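Local coordinates for lantibiotic dehydratase (Microbispora corallina, PDB 5EHK), which probably dehydrates serine and threonine residues of the NAI-107 precursor peptide in a tRNA-dependent reaction during lantibiotic biosynthesis, at residues I209-S215 against A277-L281; V570-S576 against Q644-A649. All coordinates share one frame. Residue numbers count along the deposited sequence, not the author numbering.

How the contacts relate
Long-range contacts can act in series and still meet in space, as this pair illustrates. From the N terminus, contact 1 closes first: after 61 residues, about half helix and including strand 228-232 of the same antiparallel sheet, the chain leaving helix 267-278 returns to strand 208-212 and the loop beyond. Contact 2 opens later and, across 67 residues richer in strand than helix, brings the end of strand 566-572 and the loop after it to the junction between helices 641-644 and 647-656. They neither nest nor cross. The contact centres lie about 14 Å apart, and the loops after both strands touch: Cys213 CB is 3.2 Å from Arg575 NH2, Ser215 OG 4.0 Å from Ile573 CG1.

Contact 1 of 2, residues I209-S215 against A277-L281; sequences IVLDCPS and AQELL
Leu211 lays its side chain (chi1 t, chi2 p) over the backbone that leaves helix 267-278, with CD2 3.2 Å from Glu279 O and 3.8 Å from Glu279 CB. Residues 209-212 are extended, so Ile209 and Leu211 point toward the helix end and Val210 away. Opposite them Leu280 (chi1 m, chi2 t) brings its tip forward, placing CD1 3.7 Å from Ile209 CG2 and CD2 4.4 Å from Leu211 CB. The CA atoms of Leu211 and Leu280 are 7.1 Å apart, those of Pro214 and Glu279 6.6 Å. Val229 and Ala231 touch Leu280, so the helix exit packs on part of one face of this three-stranded antiparallel sheet, across strands 208-212 and 228-232. Two positive-phi residues set the turns: Glu279 (67/25), first to leave helical angles, and Cys213 (55/78), past the strand. Glu279 extends (chi1 -86°, chi2 t) so that Glu279 OE1 lies 3.1 Å from Pro214 CB and accepts a weak hydrogen bond from Ser215 N at 2.8 Å. Glu279 is buried, yet its carboxylate has only weak polar partners here, this amide and a long ion pair with Arg286, and Glu279 OE1 faces another acceptor, Ser215 O, at 3.3 Å; the apolar contacts probably contribute most of the hold.

Contact 2 of 2, residues V570-S576 against Q644-A649; sequences VAFIPRS and QAPNPA
A single aromatic ring can organise the meeting of a strand end with the turn between two helices, as Phe572 does here: Gln644 ends helix 641-644 and Pro646 is the N-cap of helix 647-656. Strand 566-572 is extended to its last residue, with Val570 and Phe572 pointing toward segment 644-649 and Ala571 away. Phe572 takes chi1 p (65°) and chi2 83°, which puts one ring face under the Ala645 methyl: a CH-pi contact with CB 3.7 Å from the ring centroid and 13° off the normal. Pro646 CD lies 3.8 Å from Phe572 CD1. Ala649 sets its CB 3.8 Å from Phe572 CB and 4.1 Å from Val570 CG2; the CA atoms of Phe572 and Ala649 are 6.5 Å apart.

Beyond the strand the contact turns polar and tighter, Arg575 and Gln644 bringing their CA atoms to 4.9 Å. Gln644 O accepts a weak hydrogen bond from Arg575 N (3.0 Å) and a CA-H...O contact from Pro574 CA (3.3 Å). The Gln644 side chain curls (chi1 and chi2 both m) over to segment 570-576, where Gln644 OE1 accepts Ser576 N at 3.1 Å and, weakly, Ser576 OG at 3.4 Å. Ser576, N-cap of helix 577-580, also caps Ala579 N weakly through OG. Arg575 (chi1 t, chi2 p) reaches past Pro646, its NH1 4.1 Å from Pro646 CD, to a cation-pi contact with Trp443. Ala649 lets the first turn of helix 647-656 sit close to strand 566-572, an inner strand between parallel neighbours 591-595 and 629-634, as in alpha/beta packing of a helix against a mixed sheet.

Contact 1 of 2, residues I209-S215 against A277-L281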
loop_
_atom_site.group_PDB
_atom_site.type_symbol
_atom_site.label_atom_id
_atom_site.label_comp_id
_atom_site.label_asym_id
_atom_site.label_seq_id
_atom_site.Cartn_x
_atom_site.Cartn_y
_atom_site.Cartn_z
ATOM N N ILE A 209 16.399 -26.490 -20.973
ATOM C CA ILE A 209 16.308 -25.211 -21.666
ATOM C C ILE A 209 14.850 -24.689 -21.557
ATOM O O ILE A 209 13.881 -25.420 -21.793
ATOM C CB ILE A 209 16.838 -25.327 -23.119
ATOM C CG1 ILE A 209 17.079 -23.947 -23.723
ATOM C CG2 ILE A 209 15.912 -26.128 -23.978
ATOM C CD1 ILE A 209 18.157 -23.162 -23.002
ATOM N N VAL A 210 14.697 -23.437 -21.139
ATOM C CA VAL A 210 13.368 -22.885 -20.919
ATOM C C VAL A 210 13.109 -21.648 -21.753
ATOM O O VAL A 210 13.949 -20.750 -21.816
ATOM C CB VAL A 210 13.113 -22.584 -19.420
ATOM C CG1 VAL A 210 11.800 -21.867 -19.215
ATOM C CG2 VAL A 210 13.113 -23.880 -18.612
ATOM N N LEU A 211 11.961 -21.638 -22.429
ATOM C CA LEU A 211 11.449 -20.452 -23.107
ATOM C C LEU A 211 10.200 -19.940 -22.384
ATOM O O LEU A 211 9.147 -20.560 -22.443
ATOM C CB LEU A 211 11.112 -20.757 -24.573
ATOM C CG LEU A 211 10.501 -19.624 -25.425
ATOM C CD1 LEU A 211 11.487 -18.489 -25.526
ATOM C CD2 LEU A 211 10.126 -20.092 -26.831
ATOM N N ASP A 212 10.302 -18.812 -21.701
ATOM C CA ASP A 212 9.106 -18.241 -21.095
ATOM C C ASP A 212 8.297 -17.554 -22.207
ATOM O O ASP A 212 8.859 -16.846 -23.046
ATOM C CB ASP A 212 9.456 -17.247 -19.973
ATOM C CG ASP A 212 10.303 -17.882 -18.853
ATOM O OD1 ASP A 212 9.955 -18.994 -18.402
ATOM O OD2 ASP A 212 11.319 -17.271 -18.420
ATOM N N CYS A 213 6.984 -17.786 -22.218
ATOM C CA CYS A 213 6.075 -17.175 -23.195
ATOM C C CYS A 213 6.449 -17.397 -24.664
ATOM O O CYS A 213 6.976 -16.502 -25.332
ATOM C CB CYS A 213 5.985 -15.676 -22.940
ATOM S SG CYS A 213 5.584 -15.313 -21.245
ATOM N N PRO A 214 6.166 -18.588 -25.185
ATOM C CA PRO A 214 6.332 -18.684 -26.637
ATOM C C PRO A 214 5.163 -17.977 -27.336
ATOM O O PRO A 214 4.131 -17.740 -26.699
ATOM C CB PRO A 214 6.297 -20.194 -26.889
ATOM C CG PRO A 214 5.463 -20.748 -25.763
ATOM C CD PRO A 214 5.681 -19.839 -24.572
ATOM N N SER A 215 5.322 -17.681 -28.626
ATOM C CA SER A 215 4.267 -17.076 -29.437
ATOM C C SER A 215 3.272 -18.126 -29.893
ATOM O O SER A 215 3.634 -19.111 -30.552
ATOM C CB SER A 215 4.850 -16.357 -30.663
ATOM O OG SER A 215 3.832 -15.701 -31.409
ATOM N N ALA A 277 9.824 -25.901 -34.145
ATOM C CA ALA A 277 8.415 -26.046 -33.823
ATOM C C ALA A 277 8.097 -25.647 -32.380
ATOM O O ALA A 277 6.971 -25.257 -32.077
ATOM C CB ALA A 277 7.960 -27.464 -34.081
ATOM N N GLN A 278 9.069 -25.793 -31.481
ATOM C CA GLN A 278 8.847 -25.434 -30.088
ATOM C C GLN A 278 9.239 -23.997 -29.867
ATOM O O GLN A 278 9.115 -23.468 -28.760
ATOM C CB GLN A 278 9.702 -26.279 -29.150
ATOM C CG GLN A 278 9.536 -27.778 -29.234
ATOM C CD GLN A 278 10.466 -28.488 -28.253
ATOM O OE1 GLN A 278 10.220 -28.490 -27.045
ATOM N NE2 GLN A 278 11.562 -29.055 -28.766
ATOM N N GLU A 279 9.713 -23.377 -30.935
ATOM C CA GLU A 279 10.211 -22.017 -30.884
ATOM C C GLU A 279 11.484 -21.883 -30.062
ATOM O O GLU A 279 11.750 -20.824 -29.521
ATOM C CB GLU A 279 9.134 -21.052 -30.396
ATOM C CG GLU A 279 8.254 -20.566 -31.519
ATOM C CD GLU A 279 7.225 -19.577 -31.060
ATOM O OE1 GLU A 279 6.822 -19.661 -29.883
ATOM O OE2 GLU A 279 6.814 -18.726 -31.878
ATOM N N LEU A 280 12.248 -22.967 -29.946
ATOM C CA LEU A 280 13.599 -22.889 -29.406
ATOM C C LEU A 280 14.485 -22.320 -30.513
ATOM O O LEU A 280 15.551 -21.763 -30.252
ATOM C CB LEU A 280 14.111 -24.273 -29.006
ATOM C CG LEU A 280 13.431 -25.005 -27.847
ATOM C CD1 LEU A 280 14.339 -26.073 -27.292
ATOM C CD2 LEU A 280 13.039 -24.041 -26.771
ATOM N N LEU A 281 14.049 -22.492 -31.757
ATOM C CA LEU A 281 14.703 -21.853 -32.892
ATOM C C LEU A 281 13.722 -20.966 -33.629
ATOM O O LEU A 281 12.511 -21.126 -33.498
ATOM C CB LEU A 281 15.309 -22.867 -33.853
ATOM C CG LEU A 281 16.567 -23.583 -33.391
ATOM C CD1 LEU A 281 16.828 -24.790 -34.281
ATOM C CD2 LEU A 281 17.735 -22.623 -33.429
#

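Contact 2 of 2, residues V570-S576 against Q644-A649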
loop_
_atom_site.group_PDB
_atom_site.type_symbol
_atom_site.label_atom_id
_atom_site.label_comp_id
_atom_site.label_asym_id
_atom_site.label_seq_id
_atom_site.Cartn_x
_atom_site.Cartn_y
_atom_site.Cartn_z
ATOM N N VAL A 570 14.196 -1.575 -30.768
ATOM C CA VAL A 570 13.829 -2.909 -30.302
ATOM C C VAL A 570 12.711 -3.356 -31.206
ATOM O O VAL A 570 11.823 -2.574 -31.488
ATOM C CB VAL A 570 13.405 -2.916 -28.812
ATOM C CG1 VAL A 570 12.819 -1.589 -28.408
ATOM C CG2 VAL A 570 12.429 -4.051 -28.514
ATOM N N ALA A 571 12.770 -4.592 -31.685
ATOM C CA ALA A 571 11.688 -5.171 -32.480
ATOM C C ALA A 571 11.238 -6.477 -31.831
ATOM O O ALA A 571 12.070 -7.332 -31.504
ATOM C CB ALA A 571 12.161 -5.422 -33.930
ATOM N N PHE A 572 9.942 -6.638 -31.610
ATOM C CA PHE A 572 9.466 -7.868 -30.969
ATOM C C PHE A 572 8.176 -8.423 -31.592
ATOM O O PHE A 572 7.402 -7.692 -32.218
ATOM C CB PHE A 572 9.220 -7.615 -29.489
ATOM C CG PHE A 572 8.124 -6.643 -29.238
ATOM C CD1 PHE A 572 6.801 -7.052 -29.245
ATOM C CD2 PHE A 572 8.410 -5.308 -29.027
ATOM C CE1 PHE A 572 5.784 -6.147 -29.045
ATOM C CE2 PHE A 572 7.410 -4.397 -28.818
ATOM C CZ PHE A 572 6.089 -4.812 -28.822
ATOM N N ILE A 573 7.913 -9.705 -31.383
ATOM C CA ILE A 573 6.648 -10.251 -31.839
ATOM C C ILE A 573 5.541 -9.942 -30.835
ATOM O O ILE A 573 5.648 -10.262 -29.662
ATOM C CB ILE A 573 6.731 -11.767 -32.128
ATOM C CG1 ILE A 573 5.415 -12.241 -32.751
ATOM C CG2 ILE A 573 7.062 -12.547 -30.866
ATOM C CD1 ILE A 573 5.121 -11.613 -34.107
ATOM N N PRO A 574 4.487 -9.258 -31.282
ATOM C CA PRO A 574 3.472 -8.941 -30.268
ATOM C C PRO A 574 2.652 -10.171 -29.876
ATOM O O PRO A 574 2.599 -11.135 -30.636
ATOM C CB PRO A 574 2.601 -7.888 -30.967
ATOM C CG PRO A 574 3.488 -7.306 -32.063
ATOM C CD PRO A 574 4.324 -8.463 -32.516
ATOM N N ARG A 575 2.023 -10.125 -28.704
ATOM C CA ARG A 575 1.338 -11.280 -28.123
ATOM C C ARG A 575 0.030 -11.560 -28.852
ATOM O O ARG A 575 -0.386 -12.705 -28.974
ATOM C CB ARG A 575 1.088 -11.061 -26.629
ATOM C CG ARG A 575 0.800 -12.326 -25.815
ATOM C CD ARG A 575 1.809 -13.449 -26.111
ATOM N NE ARG A 575 2.957 -13.459 -25.202
ATOM C CZ ARG A 575 4.173 -12.976 -25.480
ATOM N NH1 ARG A 575 4.458 -12.418 -26.664
ATOM N NH2 ARG A 575 5.110 -13.052 -24.546
ATOM N N SER A 576 -0.617 -10.507 -29.336
ATOM C CA SER A 576 -1.857 -10.654 -30.087
ATOM C C SER A 576 -1.667 -10.356 -31.581
ATOM O O SER A 576 -0.826 -9.531 -31.970
ATOM C CB SER A 576 -2.950 -9.761 -29.497
ATOM O OG SER A 576 -2.979 -8.491 -30.112
ATOM N N GLN A 644 1.643 -6.053 -24.873
ATOM C CA GLN A 644 1.917 -6.917 -26.004
ATOM C C GLN A 644 3.333 -7.422 -26.083
ATOM O O GLN A 644 3.638 -8.168 -27.013
ATOM C CB GLN A 644 1.643 -6.201 -27.317
ATOM C CG GLN A 644 0.286 -5.614 -27.434
ATOM C CD GLN A 644 -0.797 -6.666 -27.402
ATOM O OE1 GLN A 644 -0.596 -7.815 -27.838
ATOM N NE2 GLN A 644 -1.962 -6.281 -26.877
ATOM N N ALA A 645 4.230 -6.953 -25.211
ATOM C CA ALA A 645 5.657 -7.290 -25.396
ATOM C C ALA A 645 6.243 -8.296 -24.429
ATOM O O ALA A 645 6.014 -8.213 -23.219
ATOM C CB ALA A 645 6.517 -6.040 -25.409
ATOM N N PRO A 646 7.046 -9.226 -24.962
ATOM C CA PRO A 646 7.860 -10.080 -24.091
ATOM C C PRO A 646 8.681 -9.212 -23.143
ATOM O O PRO A 646 9.124 -8.123 -23.558
ATOM C CB PRO A 646 8.765 -10.855 -25.087
ATOM C CG PRO A 646 8.660 -10.135 -26.385
ATOM C CD PRO A 646 7.282 -9.501 -26.393
ATOM N N ASN A 647 8.853 -9.658 -21.894
ATOM C CA ASN A 647 9.517 -8.837 -20.875
ATOM C C ASN A 647 10.840 -8.152 -21.255
ATOM O O ASN A 647 11.005 -6.957 -21.004
ATOM C CB ASN A 647 9.661 -9.581 -19.541
ATOM C CG ASN A 647 8.332 -9.823 -18.865
ATOM O OD1 ASN A 647 7.317 -9.214 -19.223
ATOM N ND2 ASN A 647 8.323 -10.720 -17.880
ATOM N N PRO A 648 11.772 -8.883 -21.872
ATOM C CA PRO A 648 13.025 -8.180 -22.155
ATOM C C PRO A 648 12.819 -7.008 -23.105
ATOM O O PRO A 648 13.437 -5.950 -22.932
ATOM C CB PRO A 648 13.891 -9.260 -22.817
ATOM C CG PRO A 648 13.318 -10.549 -22.324
ATOM C CD PRO A 648 11.848 -10.317 -22.189
ATOM N N ALA A 649 11.944 -7.208 -24.082
ATOM C CA ALA A 649 11.605 -6.177 -25.042
ATOM C C ALA A 649 11.032 -4.991 -24.300
ATOM O O ALA A 649 11.420 -3.847 -24.546
ATOM C CB ALA A 649 10.586 -6.703 -26.056
#